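Local structure of putative membrane anchored protein (Corynebacterium diphtheriae, 3LSO) at residues F49-M55 against D66-K72; V322-L328 against F429-K435; E339-P345 against N390-F396. The protein is of unknown function but is probably a membrane-anchored protein, built largely of beta strands. All blocks are in the same frame, centred on the assembly; numbering follows the deposited sequence.

Overall arrangement
Interaction 1 comes first in the chain. It closes a short loop of ten residues by pairing strands 41-54 and 64-77 in the N-terminal domain. Interaction 2 opens much later, at 322-328, and closes a loop of 100 residues when 429-435 packs against it from the facing sheet. Interaction 3 is nested inside that loop, where 339-345 meets 390-396. Interactions 2 and 3 touch, with centres about 7 Å apart, because strands 335-343 and 425-435 are neighbours in one sheet. Together they tie a two-sheet domain across its core and along one sheet. Interaction 1 lies on the opposite side of the chain's centre, with its centre about 66 Å from that of interaction 2.

Interaction 1: F49-M55 against D66-K72; sequences FSAEFEM and DALIKIK
F53 and I69 lie side by side and point the same way. I69 CG1 makes a CH-pi contact over one face of the F53 ring, 3.7 Å from its centroid and 14° off the normal. The branch runs on toward the CE2-CZ rim, and I69 CD1 comes 3.6 Å from F53 CZ. The torsion of I69 explains this: CG1 stands beside the backbone N (chi1 -57°), with CG2 on the same side of the ring, near CE1. A51 and I71 continue the same apolar face, with A51 CB 4.1 Å from I71 CG1. Toward the other end, CG of the selenomethionine M55 rests on A67 CB at 3.7 Å.

The reverse face is more polar. E54 and K70 sit diagonally there. E54 OE2 lies 3.5 Å from K70 CE and makes a long salt bridge of 3.7 Å to K70 NZ. E54 OE1 also approaches L68 CD2.

The backbones are antiparallel. E52 with K70 and E54 with L68 are hydrogen-bonded pairs. F53 with I69, between them, and A51 with I71, beyond E52-K70, are non-hydrogen-bonded pairs. E52 N donates to K70 O at 3.0 Å, and K70 N returns the bond to E52 O. K72 N adds a bond to S50 O. The pair belongs to the DIP2116-like N-terminal domain, a family grouped with the immunoglobulin-like E-set folds.

Further out, A51 bonds through its backbone to V26 of strand 25-36, and I69 to I140 of strand 132-146. The F184 ring meets that of F53 at about 15°. D66 forms a salt bridge with R143.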
loop_
_atom_site.group_PDB
_atom_site.type_symbol
_atom_site.label_atom_id
_atom_site.label_comp_id
_atom_site.label_asym_id
_atom_site.label_seq_id
_atom_site.Cartn_x
_atom_site.Cartn_y
_atom_site.Cartn_z
ATOM N N PHE B 49 -41.875 -8.186 6.455
ATOM C CA PHE B 49 -40.721 -8.504 7.304
ATOM C C PHE B 49 -39.618 -7.482 7.123
ATOM O O PHE B 49 -38.928 -7.486 6.104
ATOM C CB PHE B 49 -40.184 -9.881 6.941
ATOM C CG PHE B 49 -38.916 -10.258 7.656
ATOM C CD1 PHE B 49 -38.956 -10.761 8.960
ATOM C CD2 PHE B 49 -37.681 -10.156 7.019
ATOM C CE1 PHE B 49 -37.773 -11.136 9.636
ATOM C CE2 PHE B 49 -36.489 -10.537 7.689
ATOM C CZ PHE B 49 -36.542 -11.022 8.999
ATOM N N SER B 50 -39.435 -6.630 8.128
ATOM C CA SER B 50 -38.475 -5.524 8.043
ATOM C C SER B 50 -37.244 -5.708 8.947
ATOM O O SER B 50 -37.374 -5.922 10.154
ATOM C CB SER B 50 -39.175 -4.191 8.332
ATOM O OG SER B 50 -39.856 -4.224 9.570
ATOM N N ALA B 51 -36.053 -5.621 8.351
ATOM C CA ALA B 51 -34.802 -5.753 9.091
ATOM C C ALA B 51 -33.693 -4.839 8.563
ATOM O O ALA B 51 -33.621 -4.543 7.368
ATOM C CB ALA B 51 -34.343 -7.191 9.089
ATOM N N GLU B 52 -32.833 -4.396 9.477
ATOM C CA GLU B 52 -31.695 -3.543 9.150
ATOM C C GLU B 52 -30.391 -4.244 9.538
ATOM O O GLU B 52 -30.160 -4.573 10.705
ATOM C CB GLU B 52 -31.828 -2.189 9.853
ATOM C CG GLU B 52 -30.552 -1.367 9.877
ATOM C CD GLU B 52 -30.772 0.074 10.313
ATOM O OE1 GLU B 52 -31.794 0.365 10.981
ATOM O OE2 GLU B 52 -29.907 0.920 9.978
ATOM N N PHE B 53 -29.552 -4.482 8.539
ATOM C CA PHE B 53 -28.272 -5.144 8.740
ATOM C C PHE B 53 -27.138 -4.114 8.827
ATOM O O PHE B 53 -26.526 -3.764 7.814
ATOM C CB PHE B 53 -28.016 -6.116 7.586
ATOM C CG PHE B 53 -28.529 -7.509 7.824
ATOM C CD1 PHE B 53 -29.886 -7.784 7.812
ATOM C CD2 PHE B 53 -27.642 -8.563 8.033
ATOM C CE1 PHE B 53 -30.339 -9.085 8.019
ATOM C CE2 PHE B 53 -28.096 -9.868 8.242
ATOM C CZ PHE B 53 -29.432 -10.127 8.238
ATOM N N GLU B 54 -26.867 -3.627 10.033
ATOM C CA GLU B 54 -25.825 -2.627 10.232
ATOM C C GLU B 54 -24.449 -3.294 10.238
ATOM O O GLU B 54 -24.036 -3.909 11.220
ATOM C CB GLU B 54 -26.077 -1.821 11.510
ATOM C CG GLU B 54 -27.443 -1.113 11.545
ATOM C CD GLU B 54 -27.734 -0.385 12.865
ATOM O OE1 GLU B 54 -26.880 -0.400 13.781
ATOM O OE2 GLU B 54 -28.828 0.212 12.986
HETATM N N MSE B 55 -23.754 -3.175 9.113
HETATM C CA MSE B 55 -22.461 -3.811 8.913
HETATM C C MSE B 55 -21.436 -2.814 8.414
HETATM O O MSE B 55 -21.809 -1.807 7.801
HETATM C CB MSE B 55 -22.586 -4.927 7.889
HETATM C CG MSE B 55 -22.627 -6.294 8.496
HETATM SE SE MSE B 55 -22.960 -7.603 7.115
HETATM C CE MSE B 55 -24.813 -7.150 6.818
ATOM N N ASP B 66 -18.560 -7.843 13.175
ATOM C CA ASP B 66 -19.886 -7.927 13.764
ATOM C C ASP B 66 -20.982 -7.411 12.843
ATOM O O ASP B 66 -20.863 -6.331 12.272
ATOM C CB ASP B 66 -19.907 -7.133 15.071
ATOM C CG ASP B 66 -18.922 -7.669 16.084
ATOM O OD1 ASP B 66 -19.071 -8.847 16.462
ATOM O OD2 ASP B 66 -17.996 -6.929 16.502
ATOM N N ALA B 67 -22.050 -8.197 12.704
ATOM C CA ALA B 67 -23.277 -7.760 12.033
ATOM C C ALA B 67 -24.370 -7.513 13.073
ATOM O O ALA B 67 -24.743 -8.421 13.818
ATOM C CB ALA B 67 -23.720 -8.790 11.025
ATOM N N LEU B 68 -24.851 -6.274 13.146
ATOM C CA LEU B 68 -25.965 -5.937 14.035
ATOM C C LEU B 68 -27.311 -5.947 13.270
ATOM O O LEU B 68 -27.539 -5.148 12.353
ATOM C CB LEU B 68 -25.719 -4.602 14.777
ATOM C CG LEU B 68 -26.762 -4.113 15.813
ATOM C CD1 LEU B 68 -26.891 -5.041 17.046
ATOM C CD2 LEU B 68 -26.527 -2.654 16.260
ATOM N N ILE B 69 -28.186 -6.876 13.644
ATOM C CA ILE B 69 -29.494 -6.984 13.018
ATOM C C ILE B 69 -30.583 -6.414 13.922
ATOM O O ILE B 69 -30.852 -6.942 15.003
ATOM C CB ILE B 69 -29.834 -8.443 12.670
ATOM C CG1 ILE B 69 -28.760 -9.043 11.747
ATOM C CG2 ILE B 69 -31.218 -8.517 12.042
ATOM C CD1 ILE B 69 -28.691 -10.566 11.756
ATOM N N LYS B 70 -31.191 -5.324 13.474
ATOM C CA LYS B 70 -32.354 -4.764 14.138
ATOM C C LYS B 70 -33.615 -5.245 13.407
ATOM O O LYS B 70 -33.863 -4.883 12.261
ATOM C CB LYS B 70 -32.267 -3.230 14.187
ATOM C CG LYS B 70 -31.107 -2.695 15.029
ATOM C CD LYS B 70 -31.207 -1.187 15.268
ATOM C CE LYS B 70 -30.036 -0.676 16.110
ATOM N NZ LYS B 70 -30.142 0.775 16.408
ATOM N N ILE B 71 -34.393 -6.097 14.063
ATOM C CA ILE B 71 -35.639 -6.585 13.480
ATOM C C ILE B 71 -36.848 -5.857 14.068
ATOM O O ILE B 71 -37.126 -5.930 15.274
ATOM C CB ILE B 71 -35.801 -8.104 13.626
ATOM C CG1 ILE B 71 -34.705 -8.827 12.845
ATOM C CG2 ILE B 71 -37.159 -8.543 13.100
ATOM C CD1 ILE B 71 -34.648 -10.332 13.080
ATOM N N LYS B 72 -37.556 -5.157 13.187
ATOM C CA LYS B 72 -38.724 -4.381 13.555
ATOM C C LYS B 72 -39.892 -5.318 13.890
ATOM O O LYS B 72 -40.156 -6.296 13.167
ATOM C CB LYS B 72 -39.079 -3.427 12.411
ATOM C CG LYS B 72 -39.925 -2.217 12.795
ATOM C CD LYS B 72 -39.085 -1.007 13.199
ATOM C CE LYS B 72 -39.985 0.205 13.326
ATOM N NZ LYS B 72 -39.559 1.058 14.448
#

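Interaction 2: V322-L328 against F429-K435; sequences VSVSASL and FQMGVYK
This contact belongs to the core between two facing beta sheets. Strand 321-329 lies in a four-stranded antiparallel sheet, and strand 425-435 in the sheet opposite. The two segment axes come within 7.8 Å at 43°, so the strands meet through side chains and not through backbone pairing.

V324 and F429 make one end of the contact. V324 CG2 stands over the centre of the F429 ring, 3.5 Å from the centroid, in a CH-pi contact. With CG1 anti to the backbone N (chi1 172°), V324 turns CG2 onto the ring, and CG1 touches F429 at CB and CG. V322 CG2 adds an oblique contact with F429 CZ at 4.0 Å. F416 of strand 410-417 also packs on V322 and V324, and its ring meets that of F429.

The selenomethionine M431 holds the middle. Its extended chain reaches across to the facing strand. M431 CE lies 3.4 Å from A326 O, and M431 SE lies 3.9 Å from L328 CB. A326 CB fits near M431 CG.

At the far end L328 CD1 touches the chain of K435 at CD, 4.2 Å away, and comes near V433 CG1. The K435 ammonium group forms salt bridges with D295 and D297 and a hydrogen bond with Y299. Alternate residues of both strands thus face inward, as is typical of a two-sheet beta sandwich.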
loop_
_atom_site.group_PDB
_atom_site.type_symbol
_atom_site.label_atom_id
_atom_site.label_comp_id
_atom_site.label_asym_id
_atom_site.label_seq_id
_atom_site.Cartn_x
_atom_site.Cartn_y
_atom_site.Cartn_z
ATOM N N VAL B 322 22.686 13.896 -24.100
ATOM C CA VAL B 322 21.679 14.387 -23.149
ATOM C C VAL B 322 21.937 15.838 -22.765
ATOM O O VAL B 322 23.076 16.300 -22.807
ATOM C CB VAL B 322 21.607 13.570 -21.837
ATOM C CG1 VAL B 322 21.338 12.109 -22.114
ATOM C CG2 VAL B 322 22.870 13.755 -20.988
ATOM N N SER B 323 20.892 16.549 -22.370
ATOM C CA SER B 323 21.056 17.918 -21.952
ATOM C C SER B 323 20.676 18.011 -20.486
ATOM O O SER B 323 19.651 17.470 -20.052
ATOM C CB SER B 323 20.162 18.806 -22.766
ATOM O OG SER B 323 18.825 18.551 -22.395
ATOM N N VAL B 324 21.506 18.697 -19.727
ATOM C CA VAL B 324 21.381 18.720 -18.295
ATOM C C VAL B 324 21.343 20.162 -17.851
ATOM O O VAL B 324 21.968 21.032 -18.451
ATOM C CB VAL B 324 22.591 18.026 -17.628
ATOM C CG1 VAL B 324 22.562 18.226 -16.159
ATOM C CG2 VAL B 324 22.577 16.554 -17.943
ATOM N N SER B 325 20.618 20.409 -16.782
ATOM C CA SER B 325 20.564 21.714 -16.183
ATOM C C SER B 325 20.743 21.509 -14.694
ATOM O O SER B 325 20.275 20.514 -14.140
ATOM C CB SER B 325 19.193 22.313 -16.471
ATOM O OG SER B 325 19.116 23.629 -15.980
ATOM N N ALA B 326 21.428 22.427 -14.031
ATOM C CA ALA B 326 21.587 22.326 -12.559
ATOM C C ALA B 326 21.458 23.706 -11.935
ATOM O O ALA B 326 22.096 24.657 -12.407
ATOM C CB ALA B 326 22.899 21.708 -12.205
ATOM N N SER B 327 20.629 23.829 -10.903
ATOM C CA SER B 327 20.363 25.123 -10.318
ATOM C C SER B 327 20.748 25.132 -8.853
ATOM O O SER B 327 20.379 24.232 -8.120
ATOM C CB SER B 327 18.873 25.419 -10.414
ATOM O OG SER B 327 18.463 25.781 -11.709
ATOM N N LEU B 328 21.461 26.150 -8.401
ATOM C CA LEU B 328 21.603 26.388 -6.962
ATOM C C LEU B 328 20.533 27.370 -6.536
ATOM O O LEU B 328 20.368 28.415 -7.161
ATOM C CB LEU B 328 22.972 26.969 -6.675
ATOM C CG LEU B 328 23.387 27.419 -5.284
ATOM C CD1 LEU B 328 24.788 27.884 -5.427
ATOM C CD2 LEU B 328 22.524 28.583 -4.732
ATOM N N PHE B 429 23.940 13.613 -12.385
ATOM C CA PHE B 429 24.926 14.659 -12.515
ATOM C C PHE B 429 25.142 15.391 -11.186
ATOM O O PHE B 429 24.284 15.350 -10.292
ATOM C CB PHE B 429 24.519 15.598 -13.631
ATOM C CG PHE B 429 24.556 14.953 -14.968
ATOM C CD1 PHE B 429 25.653 15.090 -15.787
ATOM C CD2 PHE B 429 23.505 14.157 -15.400
ATOM C CE1 PHE B 429 25.699 14.486 -17.014
ATOM C CE2 PHE B 429 23.550 13.539 -16.657
ATOM C CZ PHE B 429 24.650 13.710 -17.453
ATOM N N GLN B 430 26.290 16.040 -11.041
ATOM C CA GLN B 430 26.553 16.819 -9.843
ATOM C C GLN B 430 26.730 18.264 -10.194
ATOM O O GLN B 430 27.081 18.592 -11.337
ATOM C CB GLN B 430 27.833 16.324 -9.178
ATOM C CG GLN B 430 27.759 14.871 -8.694
ATOM C CD GLN B 430 29.055 14.397 -8.072
ATOM O OE1 GLN B 430 30.144 14.696 -8.557
ATOM N NE2 GLN B 430 28.945 13.656 -6.984
HETATM N N MSE B 431 26.524 19.143 -9.219
HETATM C CA MSE B 431 26.977 20.546 -9.351
HETATM C C MSE B 431 28.214 20.731 -8.501
HETATM O O MSE B 431 28.242 20.311 -7.323
HETATM C CB MSE B 431 25.913 21.538 -8.887
HETATM C CG MSE B 431 26.073 22.958 -9.473
HETATM SE SE MSE B 431 24.649 24.108 -8.819
HETATM C CE MSE B 431 24.653 25.405 -10.218
ATOM N N GLY B 432 29.237 21.330 -9.099
ATOM C CA GLY B 432 30.413 21.811 -8.365
ATOM C C GLY B 432 30.085 23.222 -7.877
ATOM O O GLY B 432 29.499 24.007 -8.629
ATOM N N VAL B 433 30.398 23.545 -6.620
ATOM C CA VAL B 433 30.169 24.900 -6.135
ATOM C C VAL B 433 31.342 25.394 -5.325
ATOM O O VAL B 433 31.976 24.631 -4.601
ATOM C CB VAL B 433 28.914 25.011 -5.272
ATOM C CG1 VAL B 433 27.748 24.613 -6.064
ATOM C CG2 VAL B 433 29.008 24.073 -4.098
ATOM N N TYR B 434 31.613 26.684 -5.442
ATOM C CA TYR B 434 32.603 27.335 -4.606
ATOM C C TYR B 434 31.907 28.636 -4.284
ATOM O O TYR B 434 31.607 29.418 -5.215
ATOM C CB TYR B 434 33.900 27.568 -5.394
ATOM C CG TYR B 434 34.942 28.405 -4.713
ATOM C CD1 TYR B 434 35.187 28.283 -3.331
ATOM C CD2 TYR B 434 35.718 29.314 -5.444
ATOM C CE1 TYR B 434 36.162 29.071 -2.695
ATOM C CE2 TYR B 434 36.711 30.106 -4.818
ATOM C CZ TYR B 434 36.908 29.970 -3.454
ATOM O OH TYR B 434 37.864 30.703 -2.839
ATOM N N LYS B 435 31.622 28.850 -2.988
ATOM C CA LYS B 435 30.753 29.945 -2.547
ATOM C C LYS B 435 31.018 30.291 -1.109
ATOM O O LYS B 435 31.702 29.531 -0.411
ATOM C CB LYS B 435 29.286 29.537 -2.696
ATOM C CG LYS B 435 28.827 28.435 -1.750
ATOM C CD LYS B 435 27.516 27.842 -2.201
ATOM C CE LYS B 435 26.982 26.892 -1.143
ATOM N NZ LYS B 435 25.607 26.425 -1.463
#

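Interaction 3: E339-P345 against N390-F396; sequences EIGINAP and NESYRGF
E339 OE1 is gripped by two donors. Y393 OH donates to E339 OE1 at 2.7 Å, and W382 NE1 gives another bond from outside the pair. Y393 OH meets the anti side of the carboxylate, 23° out of its plane. The ring reaches it along the strand because CG is anti to the backbone N (chi1 179°), and CE1 passes close to G341. E339 OE2 bonds to T365 OG1.

The backbones pair antiparallel at I340 and F396. F396 N donates to I340 O at 2.9 Å, and the return bond is weak. Beyond this pair a water bridges the strands, accepting from I342 N and donating to R394 O.

Just before strand 394-396 the chain makes a type I turn, N390 to Y393, which opens with an Asx turn: N390 OD1 takes S392 N at 3.0 Å, and S392 OG as well. The turn bonds to N343, at the end of the other strand, and to A344 just past it. S392 OG accepts from A344 N at 2.9 Å. N390 ND2 gives a nearly straight bond of 3.0 Å to A344 O. N390 N donates to N343 OD1 at 2.9 Å, while N343 ND2 turns to Q430 OE1.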
loop_
_atom_site.group_PDB
_atom_site.type_symbol
_atom_site.label_atom_id
_atom_site.label_comp_id
_atom_site.label_asym_id
_atom_site.label_seq_id
_atom_site.Cartn_x
_atom_site.Cartn_y
_atom_site.Cartn_z
ATOM N N GLU B 339 32.166 29.912 -8.142
ATOM C CA GLU B 339 32.034 28.996 -9.295
ATOM C C GLU B 339 30.825 28.137 -9.183
ATOM O O GLU B 339 30.443 27.721 -8.086
ATOM C CB GLU B 339 33.177 28.013 -9.372
ATOM C CG GLU B 339 34.015 28.106 -10.571
ATOM C CD GLU B 339 35.082 27.042 -10.531
ATOM O OE1 GLU B 339 34.749 25.853 -10.219
ATOM O OE2 GLU B 339 36.254 27.411 -10.776
ATOM N N ILE B 340 30.255 27.826 -10.336
ATOM C CA ILE B 340 29.293 26.739 -10.426
ATOM C C ILE B 340 29.587 26.020 -11.720
ATOM O O ILE B 340 30.104 26.618 -12.669
ATOM C CB ILE B 340 27.821 27.211 -10.333
ATOM C CG1 ILE B 340 27.443 28.073 -11.519
ATOM C CG2 ILE B 340 27.550 27.910 -9.015
ATOM C CD1 ILE B 340 25.972 28.184 -11.677
ATOM N N GLY B 341 29.328 24.725 -11.735
ATOM C CA GLY B 341 29.443 23.964 -12.974
ATOM C C GLY B 341 28.842 22.601 -12.786
ATOM O O GLY B 341 28.694 22.153 -11.632
ATOM N N ILE B 342 28.477 21.950 -13.897
ATOM C CA ILE B 342 28.023 20.552 -13.856
ATOM C C ILE B 342 29.197 19.568 -13.944
ATOM O O ILE B 342 30.050 19.698 -14.828
ATOM C CB ILE B 342 27.055 20.246 -15.007
ATOM C CG1 ILE B 342 25.767 21.033 -14.834
ATOM C CG2 ILE B 342 26.759 18.729 -15.088
ATOM C CD1 ILE B 342 25.222 21.535 -16.156
ATOM N N ASN B 343 29.210 18.583 -13.044
ATOM C CA ASN B 343 30.212 17.504 -13.022
ATOM C C ASN B 343 29.520 16.181 -13.328
ATOM O O ASN B 343 28.650 15.721 -12.578
ATOM C CB ASN B 343 30.884 17.419 -11.645
ATOM C CG ASN B 343 32.034 16.388 -11.590
ATOM O OD1 ASN B 343 33.046 16.539 -12.260
ATOM N ND2 ASN B 343 31.889 15.377 -10.759
ATOM N N ALA B 344 29.912 15.554 -14.425
ATOM C CA ALA B 344 29.147 14.433 -14.949
ATOM C C ALA B 344 29.671 13.125 -14.394
ATOM O O ALA B 344 30.818 13.067 -13.963
ATOM C CB ALA B 344 29.233 14.451 -16.468
ATOM N N PRO B 345 28.857 12.061 -14.410
ATOM C CA PRO B 345 29.423 10.776 -14.094
ATOM C C PRO B 345 30.721 10.596 -14.829
ATOM O O PRO B 345 30.911 11.108 -15.934
ATOM C CB PRO B 345 28.417 9.807 -14.681
ATOM C CG PRO B 345 27.145 10.498 -14.542
ATOM C CD PRO B 345 27.442 11.944 -14.786
ATOM N N ASN B 390 35.925 15.964 -12.331
ATOM C CA ASN B 390 36.621 15.214 -13.370
ATOM C C ASN B 390 36.670 15.984 -14.698
ATOM O O ASN B 390 36.268 17.145 -14.761
ATOM C CB ASN B 390 35.998 13.825 -13.538
ATOM C CG ASN B 390 34.527 13.892 -13.888
ATOM O OD1 ASN B 390 34.123 14.603 -14.836
ATOM N ND2 ASN B 390 33.708 13.162 -13.129
ATOM N N GLU B 391 37.148 15.327 -15.755
ATOM C CA GLU B 391 37.347 15.975 -17.059
ATOM C C GLU B 391 36.090 16.637 -17.634
ATOM O O GLU B 391 36.188 17.509 -18.475
ATOM C CB GLU B 391 37.929 14.978 -18.075
ATOM C CG GLU B 391 39.308 14.402 -17.675
ATOM C CD GLU B 391 39.634 12.989 -18.299
ATOM O OE1 GLU B 391 38.709 12.147 -18.518
ATOM O OE2 GLU B 391 40.846 12.717 -18.552
ATOM N N SER B 392 34.911 16.224 -17.193
ATOM C CA SER B 392 33.683 16.775 -17.741
ATOM C C SER B 392 33.339 18.151 -17.169
ATOM O O SER B 392 32.546 18.877 -17.733
ATOM C CB SER B 392 32.527 15.829 -17.458
ATOM O OG SER B 392 32.256 15.738 -16.061
ATOM N N TYR B 393 33.910 18.500 -16.028
ATOM C CA TYR B 393 33.482 19.682 -15.318
ATOM C C TYR B 393 33.997 20.915 -16.007
ATOM O O TYR B 393 35.174 20.939 -16.441
ATOM C CB TYR B 393 34.050 19.651 -13.918
ATOM C CG TYR B 393 33.707 20.837 -13.077
ATOM C CD1 TYR B 393 32.494 20.890 -12.391
ATOM C CD2 TYR B 393 34.611 21.891 -12.926
ATOM C CE1 TYR B 393 32.183 21.970 -11.581
ATOM C CE2 TYR B 393 34.303 22.982 -12.124
ATOM C CZ TYR B 393 33.091 23.010 -11.451
ATOM O OH TYR B 393 32.770 24.067 -10.649
ATOM N N ARG B 394 33.132 21.926 -16.092
ATOM C CA ARG B 394 33.499 23.225 -16.585
ATOM C C ARG B 394 32.869 24.198 -15.633
ATOM O O ARG B 394 31.634 24.239 -15.530
ATOM C CB ARG B 394 32.924 23.474 -17.967
ATOM C CG ARG B 394 33.390 22.501 -19.050
ATOM C CD ARG B 394 34.844 22.701 -19.385
ATOM N NE ARG B 394 35.222 21.865 -20.500
ATOM C CZ ARG B 394 35.564 20.584 -20.403
ATOM N NH1 ARG B 394 35.570 19.961 -19.217
ATOM N NH2 ARG B 394 35.890 19.926 -21.511
ATOM N N GLY B 395 33.710 24.990 -14.945
ATOM C CA GLY B 395 33.250 25.924 -13.916
ATOM C C GLY B 395 33.298 27.394 -14.297
ATOM O O GLY B 395 34.319 27.904 -14.769
ATOM N N PHE B 396 32.202 28.081 -14.030
ATOM C CA PHE B 396 31.953 29.417 -14.548
ATOM C C PHE B 396 31.913 30.445 -13.453
ATOM O O PHE B 396 31.392 30.176 -12.370
ATOM C CB PHE B 396 30.594 29.411 -15.229
ATOM C CG PHE B 396 30.542 28.559 -16.474
ATOM C CD1 PHE B 396 30.775 29.129 -17.737
ATOM C CD2 PHE B 396 30.236 27.192 -16.386
ATOM C CE1 PHE B 396 30.711 28.344 -18.898
ATOM C CE2 PHE B 396 30.162 26.398 -17.531
ATOM C CZ PHE B 396 30.394 26.973 -18.805
HETATM O O HOH W 1 29.258 22.758 -16.540
#